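Cell division GTPase FtsZ, diverged (Clostridium botulinum C, PDB 3V3T) is a diverged member of the tubulin/FtsZ family of cytoskeletal proteins, pairing a Rossmann-like N-terminal domain with a TubZ-like C-terminal domain. Local coordinates at residues T73-I78 with S104-P109; Q77-I82 with L111-Q116; A96-G101 with A144-I149. The protein carries 1 engineered substitution. All coordinates share one frame; numbering follows the deposited sequence.

In the fold
All three contacts lie in the Rossmann-like domain of the tubulin/FtsZ family, along helix 101-117 and the strand before it. Contacts 1 and 2 join helix 75-85 to helix 101-117 at successive places, their centres about 7 Å apart; they share Gln-77 and Ile-78, and Tyr-75 of the first touches Leu-113 of the second. Contact 3 ties the end of strand 91-97 to helix 136-152; its centre is about 13 Å from that of contact 1 and about 17 Å from that of contact 2. Along the chain, segment 96-101 falls between the two segments of contacts 1 and 2, and 144-149 follows. Ser-104 touches Met-98 and Cys-145, so helix 101-117 also borders contact 3.

Contact 1: residues T73-I78 with S104-P109; sequences TYYKQI and SGITPP
Two neighbouring helices of the Rossmann-like domain meet where Tyr-75 of helix 75-85 reaches Pro-109 and Ile-106 of helix 101-117. With CG set beside the backbone N and anti to the carbonyl carbon (chi1 -70°), the phenol is carried across the gap between the helices, although the CA atoms of Tyr-75 and Pro-109 remain 7.9 Å apart. The ring lies obliquely to both partners. One of its flanks takes the proline: Tyr-75 CE2 is 3.5 Å from Pro-109 CB, and the hydroxyl oxygen Tyr-75 OH passes 3.7 Å from Pro-109 CG. On the other side of the ring, Tyr-75 CE1 meets the methyl branch Ile-106 CG2 at 4.1 Å. Helix 101-117 links the parallel neighbouring strands 91-97 and 122-129 of the sheet, a β-α-β unit of this fold. It is kinked here because the nitrogens of Pro-108 and Pro-109 carry no hydrogen for the preceding turn. The carbonyl of Ser-104 accepts a hydrogen bond from Arg-64 NH2 instead. Tyr-75 OH stops 4.2 Å from Gly-105 O, and the two segments are joined by apolar contact without any hydrogen bond. Helix 64-71 adds to the same cluster, with Val-68 against Tyr-75 and with Ala-67 and Ala-71 against Ile-106.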
# COMPACT_ATOMS: atom_id res chain seq x y z
N THR A 73 13.53 -2.47 21.88
CA THR A 73 14.81 -1.79 22.11
C THR A 73 15.50 -1.36 20.82
O THR A 73 16.42 -0.55 20.84
CB THR A 73 15.77 -2.67 22.95
OG1 THR A 73 15.88 -3.97 22.36
CG2 THR A 73 15.26 -2.81 24.37
N TYR A 74 15.03 -1.89 19.69
CA TYR A 74 15.69 -1.66 18.40
C TYR A 74 14.93 -0.73 17.43
O TYR A 74 15.39 -0.49 16.31
CB TYR A 74 15.98 -3.00 17.70
CG TYR A 74 16.99 -3.87 18.43
CD1 TYR A 74 18.35 -3.79 18.12
CD2 TYR A 74 16.60 -4.77 19.41
CE1 TYR A 74 19.28 -4.58 18.77
CE2 TYR A 74 17.52 -5.56 20.07
CZ TYR A 74 18.86 -5.46 19.74
OH TYR A 74 19.79 -6.23 20.39
N TYR A 75 13.78 -0.20 17.84
CA TYR A 75 13.00 0.66 16.94
C TYR A 75 13.84 1.80 16.38
O TYR A 75 13.73 2.14 15.20
CB TYR A 75 11.77 1.24 17.65
CG TYR A 75 10.69 0.22 17.94
CD1 TYR A 75 10.66 -1.00 17.29
CD2 TYR A 75 9.69 0.50 18.87
CE1 TYR A 75 9.66 -1.94 17.56
CE2 TYR A 75 8.70 -0.42 19.15
CZ TYR A 75 8.69 -1.64 18.49
OH TYR A 75 7.70 -2.55 18.76
N LYS A 76 14.70 2.36 17.22
CA LYS A 76 15.51 3.51 16.83
C LYS A 76 16.70 3.12 15.96
O LYS A 76 17.10 3.89 15.08
CB LYS A 76 15.96 4.30 18.06
CG LYS A 76 14.81 4.93 18.84
CD LYS A 76 15.31 5.90 19.90
CE LYS A 76 15.81 7.20 19.28
NZ LYS A 76 16.34 8.13 20.32
N GLN A 77 17.28 1.95 16.21
CA GLN A 77 18.30 1.44 15.30
C GLN A 77 17.67 1.19 13.93
O GLN A 77 18.24 1.53 12.90
CB GLN A 77 18.92 0.15 15.83
CG GLN A 77 19.84 0.33 17.02
CD GLN A 77 20.97 -0.70 17.03
OE1 GLN A 77 21.18 -1.42 16.05
NE2 GLN A 77 21.69 -0.78 18.15
N ILE A 78 16.48 0.60 13.93
CA ILE A 78 15.81 0.29 12.68
C ILE A 78 15.60 1.56 11.86
O ILE A 78 15.96 1.63 10.68
CB ILE A 78 14.46 -0.39 12.91
CG1 ILE A 78 14.66 -1.74 13.61
CG2 ILE A 78 13.69 -0.53 11.59
CD1 ILE A 78 13.39 -2.59 13.68
N SER A 104 2.21 -7.13 11.92
CA SER A 104 1.16 -6.51 12.71
C SER A 104 1.71 -5.78 13.96
O SER A 104 1.22 -4.72 14.32
CB SER A 104 0.14 -7.55 13.14
OG SER A 104 -0.70 -7.05 14.15
N GLY A 105 2.71 -6.35 14.61
CA GLY A 105 3.14 -5.84 15.90
C GLY A 105 4.20 -4.76 15.86
O GLY A 105 4.24 -3.88 16.72
N ILE A 106 5.08 -4.82 14.87
CA ILE A 106 6.23 -3.95 14.81
C ILE A 106 6.00 -2.73 13.93
O ILE A 106 6.53 -1.67 14.21
CB ILE A 106 7.48 -4.74 14.37
CG1 ILE A 106 7.87 -5.74 15.46
CG2 ILE A 106 8.65 -3.83 14.07
CD1 ILE A 106 8.86 -6.80 15.01
N THR A 107 5.19 -2.88 12.87
CA THR A 107 5.04 -1.80 11.91
C THR A 107 4.41 -0.52 12.50
O THR A 107 4.86 0.58 12.19
CB THR A 107 4.19 -2.22 10.69
OG1 THR A 107 4.67 -3.46 10.17
CG2 THR A 107 4.24 -1.15 9.60
N PRO A 108 3.34 -0.66 13.28
CA PRO A 108 2.70 0.57 13.79
C PRO A 108 3.65 1.41 14.67
O PRO A 108 3.77 2.61 14.44
CB PRO A 108 1.51 0.04 14.60
CG PRO A 108 1.17 -1.26 13.95
CD PRO A 108 2.52 -1.85 13.57
N PRO A 109 4.32 0.79 15.65
CA PRO A 109 5.20 1.64 16.45
C PRO A 109 6.30 2.29 15.62
O PRO A 109 6.54 3.49 15.75
CB PRO A 109 5.81 0.68 17.48
CG PRO A 109 4.91 -0.50 17.49
CD PRO A 109 4.28 -0.60 16.13

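Contact 2: residues Q77-I82 with L111-Q116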
# COMPACT_ATOMS: atom_id res chain seq x y z
N GLN A 77 17.28 1.95 16.21
CA GLN A 77 18.30 1.44 15.30
C GLN A 77 17.67 1.19 13.93
O GLN A 77 18.24 1.53 12.90
CB GLN A 77 18.92 0.15 15.83
CG GLN A 77 19.84 0.33 17.02
CD GLN A 77 20.97 -0.70 17.03
OE1 GLN A 77 21.18 -1.42 16.05
NE2 GLN A 77 21.69 -0.78 18.15
N ILE A 78 16.48 0.60 13.93
CA ILE A 78 15.81 0.29 12.68
C ILE A 78 15.60 1.56 11.86
O ILE A 78 15.96 1.63 10.68
CB ILE A 78 14.46 -0.39 12.91
CG1 ILE A 78 14.66 -1.74 13.61
CG2 ILE A 78 13.69 -0.53 11.59
CD1 ILE A 78 13.39 -2.59 13.68
N ILE A 79 15.02 2.56 12.49
CA ILE A 79 14.76 3.83 11.84
C ILE A 79 16.07 4.44 11.33
O ILE A 79 16.12 4.97 10.23
CB ILE A 79 14.01 4.81 12.78
CG1 ILE A 79 12.54 4.36 12.91
CG2 ILE A 79 14.07 6.23 12.26
CD1 ILE A 79 11.82 4.95 14.10
N ALA A 80 17.13 4.32 12.14
CA ALA A 80 18.46 4.81 11.75
C ALA A 80 19.04 4.07 10.54
O ALA A 80 19.71 4.68 9.71
CB ALA A 80 19.44 4.75 12.94
N GLN A 81 18.80 2.77 10.44
CA GLN A 81 19.22 2.01 9.27
C GLN A 81 18.63 2.65 8.02
O GLN A 81 19.34 2.94 7.06
CB GLN A 81 18.76 0.55 9.36
CG GLN A 81 19.34 -0.23 10.52
CD GLN A 81 20.84 -0.40 10.39
OE1 GLN A 81 21.37 -0.42 9.29
NE2 GLN A 81 21.52 -0.52 11.53
N ILE A 82 17.32 2.87 8.05
CA ILE A 82 16.63 3.47 6.92
C ILE A 82 17.22 4.83 6.57
O ILE A 82 17.46 5.14 5.40
CB ILE A 82 15.13 3.63 7.19
CG1 ILE A 82 14.52 2.29 7.61
CG2 ILE A 82 14.42 4.20 5.97
CD1 ILE A 82 13.07 2.36 8.02
N LEU A 111 6.45 3.01 12.44
CA LEU A 111 5.86 4.06 11.62
C LEU A 111 5.47 5.28 12.48
O LEU A 111 5.82 6.41 12.14
CB LEU A 111 4.66 3.50 10.86
CG LEU A 111 3.62 4.35 10.15
CD1 LEU A 111 4.26 5.41 9.31
CD2 LEU A 111 2.82 3.40 9.27
N GLY A 112 4.79 5.06 13.59
CA GLY A 112 4.44 6.17 14.47
C GLY A 112 5.67 6.92 14.98
O GLY A 112 5.69 8.14 15.05
N LEU A 113 6.71 6.17 15.33
CA LEU A 113 7.93 6.76 15.85
C LEU A 113 8.72 7.52 14.79
O LEU A 113 9.25 8.60 15.06
CB LEU A 113 8.80 5.68 16.50
CG LEU A 113 10.14 6.14 17.05
CD1 LEU A 113 9.95 7.28 18.03
CD2 LEU A 113 10.85 4.99 17.73
N ALA A 114 8.78 6.96 13.57
CA ALA A 114 9.48 7.62 12.47
C ALA A 114 8.78 8.91 12.06
O ALA A 114 9.44 9.92 11.80
CB ALA A 114 9.59 6.68 11.25
N LYS A 115 7.46 8.88 11.99
CA LYS A 115 6.69 10.08 11.67
C LYS A 115 7.03 11.21 12.65
O LYS A 115 7.21 12.36 12.23
CB LYS A 115 5.19 9.78 11.72
CG LYS A 115 4.32 10.75 10.92
CD LYS A 115 2.81 10.55 11.21
CE LYS A 115 2.43 11.09 12.60
NZ LYS A 115 0.95 11.21 12.86
N GLN A 116 7.13 10.91 13.94
CA GLN A 116 7.44 11.95 14.91
C GLN A 116 8.87 12.45 14.75
O GLN A 116 9.13 13.64 14.89
CB GLN A 116 7.21 11.49 16.36
CG GLN A 116 5.75 11.22 16.74
CD GLN A 116 4.80 12.35 16.34
OE1 GLN A 116 3.71 12.10 15.80
NE2 GLN A 116 5.20 13.59 16.60
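Ile-79 of helix 75-85 extends toward Leu-113 and Ala-114 of helix 101-117, and its longer branch makes the whole contact. From CB the chain divides: CG2 stands anti to the backbone N, while CG1 is anti to the carbonyl carbon (chi1 -74°) and leads out to the neighbouring helix. Ile-79 CG1 passes 4.1 Å from the methyl Ala-114 CB. Beyond it, the extended chi2 of 162° places the terminal methyl at the joint between the two residues. There Ile-79 CD1 lies 3.6 Å from Leu-113 CG, with Leu-113 CD2 at 3.8 Å from the same CD1. This methyl also comes 3.7 Å from the main-chain atom Ala-114 N, so it touches the helix backbone as well as side chains. The small side chain of Ala-114 is consistent with the close approach, 6.5 Å between Ile-79 CA and Ala-114 CA. Ile-110, Met-117 and Tyr-118 also touch Ile-79, and Phe-123 of strand 122-129 packs against Ala-114. Such apolar packing between adjacent helices that lie over the parallel part of the sheet is characteristic of the Rossmann-like α/β fold.

Contact 3: residues A96-G101 with A144-I149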
# COMPACT_ATOMS: atom_id res chain seq x y z
N ALA A 96 3.31 -4.28 5.25
CA ALA A 96 3.13 -5.43 6.13
C ALA A 96 1.89 -6.25 5.80
O ALA A 96 0.85 -5.70 5.42
CB ALA A 96 3.07 -4.97 7.58
N THR A 97 2.00 -7.55 6.00
CA THR A 97 0.85 -8.43 6.05
C THR A 97 0.28 -8.28 7.46
O THR A 97 0.95 -8.60 8.45
CB THR A 97 1.25 -9.89 5.77
OG1 THR A 97 1.68 -10.00 4.41
CG2 THR A 97 0.08 -10.83 5.96
N MET A 98 -0.94 -7.76 7.55
CA MET A 98 -1.49 -7.34 8.82
C MET A 98 -1.81 -8.50 9.74
O MET A 98 -1.95 -8.31 10.95
CB MET A 98 -2.70 -6.45 8.59
CG MET A 98 -2.32 -5.20 7.82
SD MET A 98 -3.70 -4.16 7.29
CE MET A 98 -4.36 -3.58 8.84
N ALA A 99 -1.93 -9.70 9.17
CA ALA A 99 -2.16 -10.88 9.99
C ALA A 99 -0.85 -11.44 10.57
O ALA A 99 -0.88 -12.32 11.43
CB ALA A 99 -2.87 -11.94 9.18
N GLY A 100 0.29 -10.93 10.10
CA GLY A 100 1.58 -11.47 10.53
C GLY A 100 2.07 -10.92 11.86
O GLY A 100 1.86 -9.74 12.17
N GLY A 101 2.70 -11.78 12.66
CA GLY A 101 3.26 -11.40 13.95
C GLY A 101 4.11 -10.14 13.93
O GLY A 101 3.78 -9.14 14.57
N ALA A 144 -5.83 -5.34 15.29
CA ALA A 144 -4.93 -4.62 16.20
C ALA A 144 -3.95 -3.78 15.41
O ALA A 144 -3.60 -2.66 15.80
CB ALA A 144 -4.20 -5.59 17.12
N CYS A 145 -3.50 -4.31 14.28
CA CYS A 145 -2.58 -3.57 13.45
C CYS A 145 -3.25 -2.32 12.90
O CYS A 145 -2.69 -1.22 12.93
CB CYS A 145 -2.09 -4.44 12.30
SG CYS A 145 -0.97 -3.59 11.19
N TRP A 146 -4.45 -2.48 12.40
CA TRP A 146 -5.19 -1.35 11.88
C TRP A 146 -5.43 -0.31 12.98
O TRP A 146 -5.17 0.89 12.81
CB TRP A 146 -6.51 -1.85 11.32
CG TRP A 146 -7.41 -0.76 10.89
CD1 TRP A 146 -8.47 -0.26 11.58
CD2 TRP A 146 -7.35 -0.04 9.66
NE1 TRP A 146 -9.07 0.73 10.85
CE2 TRP A 146 -8.40 0.88 9.66
CE3 TRP A 146 -6.50 -0.10 8.55
CZ2 TRP A 146 -8.64 1.75 8.60
CZ3 TRP A 146 -6.73 0.77 7.49
CH2 TRP A 146 -7.80 1.68 7.52
N ASN A 147 -5.94 -0.76 14.11
CA ASN A 147 -6.25 0.16 15.19
C ASN A 147 -5.02 0.94 15.66
O ASN A 147 -5.11 2.13 15.94
CB ASN A 147 -6.91 -0.57 16.36
CG ASN A 147 -8.37 -0.87 16.09
OD1 ASN A 147 -8.98 -0.29 15.18
ND2 ASN A 147 -8.95 -1.77 16.88
N ASP A 148 -3.87 0.27 15.74
CA ASP A 148 -2.67 0.93 16.23
C ASP A 148 -2.19 1.97 15.22
O ASP A 148 -1.71 3.04 15.59
CB ASP A 148 -1.55 -0.07 16.50
CG ASP A 148 -1.80 -0.90 17.73
OD1 ASP A 148 -2.74 -0.60 18.50
OD2 ASP A 148 -1.03 -1.88 17.93
N ILE A 149 -2.33 1.64 13.94
CA ILE A 149 -1.99 2.61 12.90
C ILE A 149 -2.93 3.83 12.93
O ILE A 149 -2.48 4.98 12.87
CB ILE A 149 -1.88 1.94 11.52
CG1 ILE A 149 -0.58 1.14 11.45
CG2 ILE A 149 -1.91 2.97 10.39
CD1 ILE A 149 -0.34 0.44 10.15
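Strand 91-97 runs out into a type I turn from Thr-97 to Gly-100, closed by the bond from Gly-100 N to Thr-97 O (2.9 Å), and the turn brings Met-98 CA to 6.1 Å from Cys-145 CA on helix 136-152. Met-98 supplies this side of the contact alone. Its CG lies beside the backbone N, and the chain runs extended as far as the sulfur before a bend at chi3 (66°) turns the end methyl onto the helix. The inner part of the chain passes the thiol, with Met-98 CG 4.0 Å from Cys-145 SG. The outer methyl comes to rest by the next residue: Met-98 CE is 3.7 Å from Trp-146 CB and equally 3.7 Å from the main-chain Trp-146 N. It meets the indole at its edge, near the ring plane, with Trp-146 CE3 4.1 Å from Met-98 CE. The methyl therefore sits beside the ring and not over its face. With chi1 at 179°, Cys-145 SG also packs 4.1 Å from Met-98 CE. All three residues are buried; Leu-163 touches both Met-98 and Trp-146, and Phe-125 and Leu-129 of strand 122-129 also touch Met-98. After the turn, Gly-100 takes the N-cap position of helix 101-117, and Asn-141 ND2 of helix 136-152 donates a hydrogen bond to Ala-99 O. The strand-to-helix turn and the glycine-rich start of helix 101-117, with Gly-100, Gly-101, Gly-103 and Gly-105, resemble the glycine-rich signature motif of the tubulin/FtsZ family.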